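Local coordinates for protein alpha-fucosidase (Bifidobacterium bifidum, PDB 2EAB) that probably cleaves alpha-1,2-linked L-fucose from glycans, this chain being the glycoside hydrolase family 95 catalytic part of a much longer protein, at residues Thr373-Tyr378 with Ala755-Tyr760; Asp352-Ala357 with Arg369-Leu374; Thr50-Gly55 with Arg158-Ser163. All blocks are in the same frame, centred on the assembly; numbering follows the deposited sequence.

Contact 1. Residues Thr373-Tyr378 with Ala755-Tyr760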
loop_
_atom_site.group_PDB
_atom_site.type_symbol
_atom_site.label_atom_id
_atom_site.label_comp_id
_atom_site.label_asym_id
_atom_site.label_seq_id
_atom_site.Cartn_x
_atom_site.Cartn_y
_atom_site.Cartn_z
ATOM N N THR A 373 -3.384 -13.423 -13.591
ATOM C CA THR A 373 -4.615 -13.121 -12.862
ATOM C C THR A 373 -4.546 -13.514 -11.386
ATOM O O THR A 373 -5.151 -12.851 -10.547
ATOM C CB THR A 373 -5.879 -13.711 -13.533
ATOM O OG1 THR A 373 -5.763 -15.136 -13.636
ATOM C CG2 THR A 373 -6.100 -13.103 -14.913
ATOM N N LEU A 374 -3.803 -14.570 -11.060
ATOM C CA LEU A 374 -3.611 -14.928 -9.657
ATOM C C LEU A 374 -2.850 -13.855 -8.897
ATOM O O LEU A 374 -3.251 -13.481 -7.797
ATOM C CB LEU A 374 -2.894 -16.270 -9.507
ATOM C CG LEU A 374 -3.708 -17.556 -9.642
ATOM C CD1 LEU A 374 -2.783 -18.762 -9.526
ATOM C CD2 LEU A 374 -4.838 -17.637 -8.614
ATOM N N VAL A 375 -1.760 -13.368 -9.478
ATOM C CA VAL A 375 -0.988 -12.297 -8.840
ATOM C C VAL A 375 -1.859 -11.045 -8.677
ATOM O O VAL A 375 -1.859 -10.418 -7.614
ATOM C CB VAL A 375 0.322 -11.995 -9.597
ATOM C CG1 VAL A 375 1.011 -10.755 -9.025
ATOM C CG2 VAL A 375 1.252 -13.209 -9.533
ATOM N N TYR A 376 -2.622 -10.706 -9.717
ATOM C CA TYR A 376 -3.565 -9.595 -9.649
ATOM C C TYR A 376 -4.518 -9.747 -8.458
ATOM O O TYR A 376 -4.678 -8.836 -7.636
ATOM C CB TYR A 376 -4.373 -9.476 -10.954
ATOM C CG TYR A 376 -5.485 -8.468 -10.807
ATOM C CD1 TYR A 376 -5.223 -7.107 -10.920
ATOM C CD2 TYR A 376 -6.778 -8.867 -10.473
ATOM C CE1 TYR A 376 -6.231 -6.170 -10.748
ATOM C CE2 TYR A 376 -7.791 -7.936 -10.287
ATOM C CZ TYR A 376 -7.509 -6.592 -10.421
ATOM O OH TYR A 376 -8.513 -5.680 -10.231
ATOM N N LYS A 377 -5.157 -10.913 -8.384
ATOM C CA LYS A 377 -6.158 -11.193 -7.365
ATOM C C LYS A 377 -5.546 -11.215 -5.968
ATOM O O LYS A 377 -6.191 -10.832 -4.993
ATOM C CB LYS A 377 -6.836 -12.529 -7.656
ATOM C CG LYS A 377 -7.771 -12.478 -8.850
ATOM C CD LYS A 377 -8.153 -13.872 -9.308
ATOM C CE LYS A 377 -9.187 -13.791 -10.412
ATOM N NZ LYS A 377 -9.642 -15.137 -10.851
ATOM N N TYR A 378 -4.297 -11.668 -5.886
ATOM C CA TYR A 378 -3.579 -11.755 -4.615
ATOM C C TYR A 378 -3.399 -10.381 -3.986
ATOM O O TYR A 378 -3.467 -10.253 -2.766
ATOM C CB TYR A 378 -2.210 -12.385 -4.836
ATOM C CG TYR A 378 -1.543 -13.083 -3.661
ATOM C CD1 TYR A 378 -2.270 -13.795 -2.699
ATOM C CD2 TYR A 378 -0.158 -13.090 -3.572
ATOM C CE1 TYR A 378 -1.608 -14.472 -1.659
ATOM C CE2 TYR A 378 0.504 -13.758 -2.556
ATOM C CZ TYR A 378 -0.221 -14.450 -1.611
ATOM O OH TYR A 378 0.451 -15.132 -0.622
ATOM N N ALA A 755 7.668 -18.255 -4.509
ATOM C CA ALA A 755 6.768 -19.383 -4.780
ATOM C C ALA A 755 5.369 -19.208 -4.194
ATOM O O ALA A 755 4.402 -19.757 -4.728
ATOM C CB ALA A 755 7.386 -20.694 -4.300
ATOM N N ASN A 756 5.271 -18.449 -3.100
ATOM C CA ASN A 756 3.993 -18.114 -2.472
ATOM C C ASN A 756 3.380 -16.822 -3.024
ATOM O O ASN A 756 2.440 -16.278 -2.440
ATOM C CB ASN A 756 4.174 -17.990 -0.955
ATOM C CG ASN A 756 5.154 -16.884 -0.568
ATOM O OD1 ASN A 756 5.724 -16.210 -1.424
ATOM N ND2 ASN A 756 5.358 -16.705 0.733
ATOM N N LEU A 757 3.944 -16.348 -4.132
ATOM C CA LEU A 757 3.531 -15.122 -4.822
ATOM C C LEU A 757 3.708 -13.833 -4.018
ATOM O O LEU A 757 3.118 -12.799 -4.348
ATOM C CB LEU A 757 2.119 -15.247 -5.419
ATOM C CG LEU A 757 1.912 -16.446 -6.354
ATOM C CD1 LEU A 757 0.547 -16.374 -7.018
ATOM C CD2 LEU A 757 3.020 -16.560 -7.403
ATOM N N PHE A 758 4.533 -13.888 -2.973
ATOM C CA PHE A 758 4.999 -12.660 -2.338
ATOM C C PHE A 758 5.968 -11.932 -3.266
ATOM O O PHE A 758 6.919 -12.517 -3.793
ATOM C CB PHE A 758 5.714 -12.944 -1.013
ATOM C CG PHE A 758 4.819 -12.943 0.210
ATOM C CD1 PHE A 758 3.500 -12.468 0.171
ATOM C CD2 PHE A 758 5.338 -13.368 1.432
ATOM C CE1 PHE A 758 2.703 -12.460 1.330
ATOM C CE2 PHE A 758 4.555 -13.369 2.588
ATOM C CZ PHE A 758 3.236 -12.907 2.540
ATOM N N ASP A 759 5.717 -10.639 -3.454
ATOM C CA ASP A 759 6.634 -9.759 -4.164
ATOM C C ASP A 759 7.933 -9.639 -3.390
ATOM O O ASP A 759 7.930 -9.598 -2.152
ATOM C CB ASP A 759 5.999 -8.375 -4.324
ATOM C CG ASP A 759 6.955 -7.341 -4.880
ATOM O OD1 ASP A 759 7.124 -7.273 -6.109
ATOM O OD2 ASP A 759 7.529 -6.558 -4.080
ATOM N N TYR A 760 9.036 -9.553 -4.123
ATOM C CA TYR A 760 10.315 -9.368 -3.475
ATOM C C TYR A 760 11.179 -8.278 -4.068
ATOM O O TYR A 760 11.086 -7.949 -5.253
ATOM C CB TYR A 760 11.068 -10.692 -3.308
ATOM C CG TYR A 760 11.736 -11.317 -4.520
ATOM C CD1 TYR A 760 13.005 -10.910 -4.930
ATOM C CD2 TYR A 760 11.138 -12.380 -5.199
ATOM C CE1 TYR A 760 13.647 -11.521 -6.007
ATOM C CE2 TYR A 760 11.780 -13.002 -6.272
ATOM C CZ TYR A 760 13.028 -12.561 -6.669
ATOM O OH TYR A 760 13.687 -13.159 -7.721
#

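Contact 2. Residues Asp352-Ala357 with Arg369-Leu374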
loop_
_atom_site.group_PDB
_atom_site.type_symbol
_atom_site.label_atom_id
_atom_site.label_comp_id
_atom_site.label_asym_id
_atom_site.label_seq_id
_atom_site.Cartn_x
_atom_site.Cartn_y
_atom_site.Cartn_z
ATOM N N ASP A 352 3.619 -23.232 -7.440
ATOM C CA ASP A 352 5.073 -23.225 -7.579
ATOM C C ASP A 352 5.525 -23.751 -8.951
ATOM O O ASP A 352 6.415 -23.178 -9.580
ATOM C CB ASP A 352 5.784 -23.940 -6.414
ATOM C CG ASP A 352 5.268 -25.357 -6.145
ATOM O OD1 ASP A 352 4.251 -25.800 -6.726
ATOM O OD2 ASP A 352 5.899 -26.029 -5.298
ATOM N N ALA A 353 4.897 -24.834 -9.409
ATOM C CA ALA A 353 5.164 -25.377 -10.745
ATOM C C ALA A 353 4.794 -24.374 -11.837
ATOM O O ALA A 353 5.510 -24.232 -12.835
ATOM C CB ALA A 353 4.420 -26.690 -10.952
ATOM N N LEU A 354 3.677 -23.679 -11.626
ATOM C CA LEU A 354 3.203 -22.649 -12.545
ATOM C C LEU A 354 4.207 -21.506 -12.663
ATOM O O LEU A 354 4.536 -21.074 -13.762
ATOM C CB LEU A 354 1.840 -22.118 -12.094
ATOM C CG LEU A 354 1.177 -21.016 -12.926
ATOM C CD1 LEU A 354 0.790 -21.533 -14.301
ATOM C CD2 LEU A 354 -0.041 -20.487 -12.198
ATOM N N LEU A 355 4.695 -21.025 -11.520
ATOM C CA LEU A 355 5.703 -19.974 -11.507
ATOM C C LEU A 355 6.970 -20.411 -12.244
ATOM O O LEU A 355 7.516 -19.660 -13.047
ATOM C CB LEU A 355 6.022 -19.548 -10.070
ATOM C CG LEU A 355 7.142 -18.521 -9.887
ATOM C CD1 LEU A 355 6.788 -17.175 -10.530
ATOM C CD2 LEU A 355 7.461 -18.348 -8.411
ATOM N N LYS A 356 7.417 -21.638 -11.977
ATOM C CA LYS A 356 8.615 -22.177 -12.613
ATOM C C LYS A 356 8.462 -22.243 -14.135
ATOM O O LYS A 356 9.375 -21.864 -14.864
ATOM C CB LYS A 356 8.954 -23.554 -12.041
ATOM C CG LYS A 356 10.366 -24.021 -12.348
ATOM C CD LYS A 356 10.717 -25.257 -11.535
ATOM C CE LYS A 356 12.159 -25.680 -11.755
ATOM N NZ LYS A 356 12.516 -26.848 -10.902
ATOM N N ALA A 357 7.305 -22.710 -14.601
ATOM C CA ALA A 357 7.023 -22.789 -16.037
ATOM C C ALA A 357 7.004 -21.396 -16.671
ATOM O O ALA A 357 7.529 -21.195 -17.765
ATOM C CB ALA A 357 5.708 -23.513 -16.286
ATOM N N ARG A 369 -1.902 -16.694 -18.304
ATOM C CA ARG A 369 -3.051 -15.938 -17.820
ATOM C C ARG A 369 -3.426 -16.335 -16.394
ATOM O O ARG A 369 -3.857 -15.488 -15.611
ATOM C CB ARG A 369 -4.246 -16.076 -18.769
ATOM C CG ARG A 369 -3.979 -15.635 -20.216
ATOM C CD ARG A 369 -3.460 -14.195 -20.350
ATOM N NE ARG A 369 -2.955 -13.957 -21.705
ATOM C CZ ARG A 369 -1.669 -13.839 -22.041
ATOM N NH1 ARG A 369 -0.707 -13.899 -21.129
ATOM N NH2 ARG A 369 -1.340 -13.640 -23.308
ATOM N N GLU A 370 -3.247 -17.609 -16.047
ATOM C CA GLU A 370 -3.470 -18.041 -14.665
ATOM C C GLU A 370 -2.547 -17.321 -13.683
ATOM O O GLU A 370 -3.019 -16.778 -12.684
ATOM C CB GLU A 370 -3.352 -19.560 -14.500
ATOM C CG GLU A 370 -3.573 -20.006 -13.048
ATOM C CD GLU A 370 -3.563 -21.510 -12.844
ATOM O OE1 GLU A 370 -3.466 -22.262 -13.839
ATOM O OE2 GLU A 370 -3.651 -21.940 -11.675
ATOM N N LEU A 371 -1.248 -17.307 -13.964
ATOM C CA LEU A 371 -0.311 -16.649 -13.049
ATOM C C LEU A 371 -0.558 -15.142 -12.973
ATOM O O LEU A 371 -0.562 -14.561 -11.885
ATOM C CB LEU A 371 1.150 -16.946 -13.410
ATOM C CG LEU A 371 2.166 -16.500 -12.347
ATOM C CD1 LEU A 371 1.934 -17.200 -11.012
ATOM C CD2 LEU A 371 3.595 -16.709 -12.810
ATOM N N GLU A 372 -0.793 -14.515 -14.122
ATOM C CA GLU A 372 -1.038 -13.075 -14.168
ATOM C C GLU A 372 -2.296 -12.686 -13.388
ATOM O O GLU A 372 -2.275 -11.739 -12.592
ATOM C CB GLU A 372 -1.098 -12.597 -15.623
ATOM C CG GLU A 372 0.258 -12.698 -16.319
ATOM C CD GLU A 372 0.183 -12.815 -17.833
ATOM O OE1 GLU A 372 -0.901 -12.589 -18.423
ATOM O OE2 GLU A 372 1.232 -13.134 -18.435
ATOM N N THR A 373 -3.384 -13.423 -13.591
ATOM C CA THR A 373 -4.615 -13.121 -12.862
ATOM C C THR A 373 -4.546 -13.514 -11.386
ATOM O O THR A 373 -5.151 -12.851 -10.547
ATOM C CB THR A 373 -5.879 -13.711 -13.533
ATOM O OG1 THR A 373 -5.763 -15.136 -13.636
ATOM C CG2 THR A 373 -6.100 -13.103 -14.913
ATOM N N LEU A 374 -3.803 -14.570 -11.060
ATOM C CA LEU A 374 -3.611 -14.928 -9.657
ATOM C C LEU A 374 -2.850 -13.855 -8.897
ATOM O O LEU A 374 -3.251 -13.481 -7.797
ATOM C CB LEU A 374 -2.894 -16.270 -9.507
ATOM C CG LEU A 374 -3.708 -17.556 -9.642
ATOM C CD1 LEU A 374 -2.783 -18.762 -9.526
ATOM C CD2 LEU A 374 -4.838 -17.637 -8.614
#

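Contact 3. Residues Thr50-Gly55 with Arg158-Ser163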
loop_
_atom_site.group_PDB
_atom_site.type_symbol
_atom_site.label_atom_id
_atom_site.label_comp_id
_atom_site.label_asym_id
_atom_site.label_seq_id
_atom_site.Cartn_x
_atom_site.Cartn_y
_atom_site.Cartn_z
ATOM N N THR A 50 7.721 -19.296 0.949
ATOM C CA THR A 50 6.914 -20.517 0.833
ATOM C C THR A 50 5.613 -20.580 1.636
ATOM O O THR A 50 4.758 -21.407 1.324
ATOM C CB THR A 50 7.739 -21.792 1.172
ATOM O OG1 THR A 50 8.013 -21.817 2.573
ATOM C CG2 THR A 50 9.052 -21.844 0.404
ATOM N N THR A 51 5.458 -19.745 2.663
ATOM C CA THR A 51 4.288 -19.846 3.533
ATOM C C THR A 51 3.101 -19.045 2.997
ATOM O O THR A 51 3.265 -18.144 2.175
ATOM C CB THR A 51 4.611 -19.427 4.986
ATOM O OG1 THR A 51 4.967 -18.039 5.016
ATOM C CG2 THR A 51 5.749 -20.276 5.557
ATOM N N LEU A 52 1.906 -19.382 3.471
ATOM C CA LEU A 52 0.686 -18.813 2.911
ATOM C C LEU A 52 -0.036 -17.944 3.932
ATOM O O LEU A 52 -0.385 -18.416 5.012
ATOM C CB LEU A 52 -0.222 -19.918 2.356
ATOM C CG LEU A 52 0.346 -20.656 1.138
ATOM C CD1 LEU A 52 -0.473 -21.897 0.802
ATOM C CD2 LEU A 52 0.439 -19.719 -0.066
ATOM N N PRO A 53 -0.221 -16.651 3.602
ATOM C CA PRO A 53 -0.754 -15.676 4.539
ATOM C C PRO A 53 -2.273 -15.584 4.595
ATOM O O PRO A 53 -2.963 -15.756 3.584
ATOM C CB PRO A 53 -0.187 -14.360 4.007
ATOM C CG PRO A 53 -0.162 -14.556 2.534
ATOM C CD PRO A 53 0.147 -16.022 2.319
ATOM N N PHE A 54 -2.773 -15.278 5.781
ATOM C CA PHE A 54 -4.169 -14.923 5.971
ATOM C C PHE A 54 -4.246 -13.971 7.160
ATOM O O PHE A 54 -3.343 -13.936 8.000
ATOM C CB PHE A 54 -5.038 -16.175 6.189
ATOM C CG PHE A 54 -4.764 -16.880 7.482
ATOM C CD1 PHE A 54 -5.559 -16.631 8.591
ATOM C CD2 PHE A 54 -3.709 -17.784 7.602
ATOM C CE1 PHE A 54 -5.313 -17.264 9.800
ATOM C CE2 PHE A 54 -3.455 -18.420 8.815
ATOM C CZ PHE A 54 -4.260 -18.161 9.912
ATOM N N GLY A 55 -5.318 -13.196 7.232
ATOM C CA GLY A 55 -5.468 -12.253 8.326
ATOM C C GLY A 55 -6.834 -11.614 8.350
ATOM O O GLY A 55 -7.635 -11.791 7.419
ATOM N N ARG A 158 -1.518 -28.505 0.164
ATOM C CA ARG A 158 -1.788 -27.295 0.930
ATOM C C ARG A 158 -2.229 -26.212 -0.040
ATOM O O ARG A 158 -1.748 -26.141 -1.173
ATOM C CB ARG A 158 -0.578 -26.857 1.765
ATOM C CG ARG A 158 0.619 -26.375 0.967
ATOM C CD ARG A 158 1.819 -26.168 1.866
ATOM N NE ARG A 158 2.979 -25.686 1.124
ATOM C CZ ARG A 158 3.379 -24.416 1.076
ATOM N NH1 ARG A 158 2.723 -23.463 1.730
ATOM N NH2 ARG A 158 4.448 -24.101 0.367
ATOM N N ASP A 159 -3.174 -25.391 0.400
ATOM C CA ASP A 159 -3.678 -24.335 -0.459
ATOM C C ASP A 159 -4.064 -23.089 0.316
ATOM O O ASP A 159 -4.218 -23.106 1.544
ATOM C CB ASP A 159 -4.860 -24.832 -1.312
ATOM C CG ASP A 159 -6.117 -25.057 -0.499
ATOM O OD1 ASP A 159 -6.666 -24.074 0.044
ATOM O OD2 ASP A 159 -6.565 -26.217 -0.415
ATOM N N LEU A 160 -4.201 -22.003 -0.432
ATOM C CA LEU A 160 -4.787 -20.776 0.062
ATOM C C LEU A 160 -5.946 -20.451 -0.856
ATOM O O LEU A 160 -5.757 -20.207 -2.047
ATOM C CB LEU A 160 -3.763 -19.640 0.075
ATOM C CG LEU A 160 -4.210 -18.317 0.709
ATOM C CD1 LEU A 160 -4.510 -18.481 2.194
ATOM C CD2 LEU A 160 -3.154 -17.243 0.499
ATOM N N ASN A 161 -7.145 -20.493 -0.290
ATOM C CA ASN A 161 -8.353 -20.187 -1.027
ATOM C C ASN A 161 -8.610 -18.690 -0.917
ATOM O O ASN A 161 -9.116 -18.210 0.100
ATOM C CB ASN A 161 -9.532 -20.992 -0.476
ATOM C CG ASN A 161 -10.777 -20.865 -1.328
ATOM O OD1 ASN A 161 -10.989 -19.855 -2.001
ATOM N ND2 ASN A 161 -11.616 -21.896 -1.296
ATOM N N LEU A 162 -8.252 -17.964 -1.972
ATOM C CA LEU A 162 -8.380 -16.510 -1.977
ATOM C C LEU A 162 -9.840 -16.082 -1.951
ATOM O O LEU A 162 -10.168 -15.013 -1.444
ATOM C CB LEU A 162 -7.688 -15.894 -3.198
ATOM C CG LEU A 162 -6.221 -16.218 -3.478
ATOM C CD1 LEU A 162 -5.750 -15.406 -4.677
ATOM C CD2 LEU A 162 -5.339 -15.944 -2.265
ATOM N N SER A 163 -10.711 -16.923 -2.506
ATOM C CA SER A 163 -12.137 -16.614 -2.605
ATOM C C SER A 163 -12.860 -16.701 -1.265
ATOM O O SER A 163 -13.772 -15.915 -0.988
ATOM C CB SER A 163 -12.812 -17.544 -3.613
ATOM O OG SER A 163 -12.186 -17.453 -4.879
#

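Contact 1. Residues Thr373-Tyr378 with Ala755-Tyr760
The phenol of Tyr-378 meets the loop 755-760 through CD2, CE2, CZ and OH, and the carbonyl oxygen of Leu-757 lies at the edge of its ring, in the ring plane, with Leu-757 O 3.3 Å from Tyr-378 CE2. The backbone nitrogen of Phe-758 is at this edge too. Leu-757 CB nestles against the CD2-CE2 side of the ring, 3.6 Å from Tyr-378 CE2. Farther out, Tyr-378 OH comes to 2.9 Å from Asn-756 O, while Phe-758 offers the CD1-CE1 side of its own ring, CE1 standing 4.0 Å from Tyr-378 OH. The Phe-758 ring stacks with that of Phe-764. CG of Tyr-378 is anti to the backbone N (chi1 -155°), which sets the base of the ring beside the carbonyl carbon.

In the family 95 catalytic domain, an (alpha/alpha)6-barrel type of fold, this is a case of a long helix, 365-386, packing against the connection between two later helices, 738-751 and 767-780. Leu-757, whose backbone takes the left-handed helical conformation, turns its side chain to that helix. Its CD1 lies 4.1 Å from Val-375 CG2 and 4.2 Å from Leu-374 CB, so one methyl serves two successive helical residues.

The loop is braced from within by an Asx turn: Asn-756 OD1 accepts a 3.0 Å hydrogen bond from Phe-758 N. That bond is fairly straight at the hydrogen (161°), although the donor sits above the amide plane, 52° out of it. The other end of the amide, ND2, is engaged by Thr-51 O and Gln-48 O, which fixes its rotation, and the in-plane oxygen Leu-757 O also accepts from Asn-769 ND2.

Contact 2. Residues Asp352-Ala357 with Arg369-Leu374
Leu-354 and Leu-371 have the nearest CA atoms of the two segments, which lie on consecutive helices, 351-360 and 365-386, and pass with their axes 10.1 Å apart at a signed angle of -113°. The pair illustrates how, within the mainly helical family 95 catalytic domain, neighbouring helices joined by a short link can cross steeply and still share an apolar seam.

Leu-354 carries most of the first helix's share of that seam. Its CG is anti to the backbone N (chi1 180°), and CD2 reaches the other helix to meet three residues. Leu-371 CB is 3.9 Å from Leu-354 CD2, the two side chains sliding past each other in opposite directions. Leu-374 adds its CD1 at 4.2 Å from the same methyl. On another flank Glu-370 lies across it, its chain fully extended, with CG 3.7 Å from Leu-354 CD2 and CD just as near. CG and the carboxylate carbon of this buried acid together lie against the methyl, while the carboxylate has a polar mate beyond the two segments, OE1 bonding to Ser-341 OG. An alanine in place of Glu-370 would probably open a gap beside Leu-354 CD2 and leave the Ser-341 hydroxyl without this partner.

Away from the seam, Arg-369 and Glu-372 form a salt bridge, and Arg-369 O accepts from both Thr-373 N and Thr-373 OG1, which come to it from opposite faces of the carbonyl plane. Along the seam, the second leucine pair closes the contact, Leu-355 CD1 resting 4.0 Å from Leu-371 CD2.

Contact 3. Residues Thr50-Gly55 with Arg158-Ser163
Leu-160 points toward strand 52-55 and spends every atom of its side chain there. CB comes first, lying 4.1 Å from Leu-52 CD1. CG follows, anti to the backbone N (chi1 -174°), and approaches the carbonyl oxygen of Pro-53. The fork of the two methyls faces that oxygen, Leu-160 CD1 and CD2 each 3.4 Å from Pro-53 O, and CD2 also touches the proline ring, 4.0 Å from Pro-53 CD. The two side chains cross at about a right angle. Although these methyls lie against it, Pro-53 O is not left without a polar partner, for it accepts from the hydroxyl of Tyr-381.

Leu-52 fills the position next to Leu-160. Its CD1 bears on the backbone carbonyl carbon of Asp-159 and on the guanidinium of Arg-158, 3.7 Å from NH1. Arg-158, extended from CG to NE, brings that guanidinium end-on to the carbonyl oxygen of Thr-50. Both NH1 and NH2 bond to Thr-50 O at 2.9 Å, with this oxygen at the edge of the group and in its plane. The N-H...O angles of 141° (NH1) and 143° (NH2) are nearly equal, so one oxygen is shared evenly by two donors. Thr-50 closes helix 42-50, and a positive group at such a C-terminal carbonyl is likely to be favoured by the helix dipole. Gln-24 O takes NE, Thr-29 OG1 bonds to NH2, and Tyr-22 makes a cation-pi contact, which together would hold the guanidinium against rotation.

Strand 52-55 is an outermost strand of one antiparallel sheet and strand 156-161 belongs to another, so this is side-chain packing between two sheets of the large N-terminal beta-sandwich domain, which in this family and its family 65 relatives accompanies the helical barrel.

Overall arrangement
Contacts 1 and 2 use overlapping parts of helix 365-386, sharing Thr-373 and Leu-374; their centres lie 9 Å apart, and the leucines of both join where Leu-757 CD2 packs 3.8 Å from Leu-371 CD1. Contact 3 belongs to the N-terminal beta domain, yet its centre is 11 Å from that of contact 1. Pro-53 bridges the two, touching the phenol of Tyr-378 and the ring of Phe-758, while the side-chain amide of Asn-756 ties contact 1 to the 50-55 segment across the domain boundary. Contacts 2 and 3 do not touch. The side chains of Phe-758 and Pro-53 are each about 13 Å from the bound calcium ion; contact 2 lies away from this site.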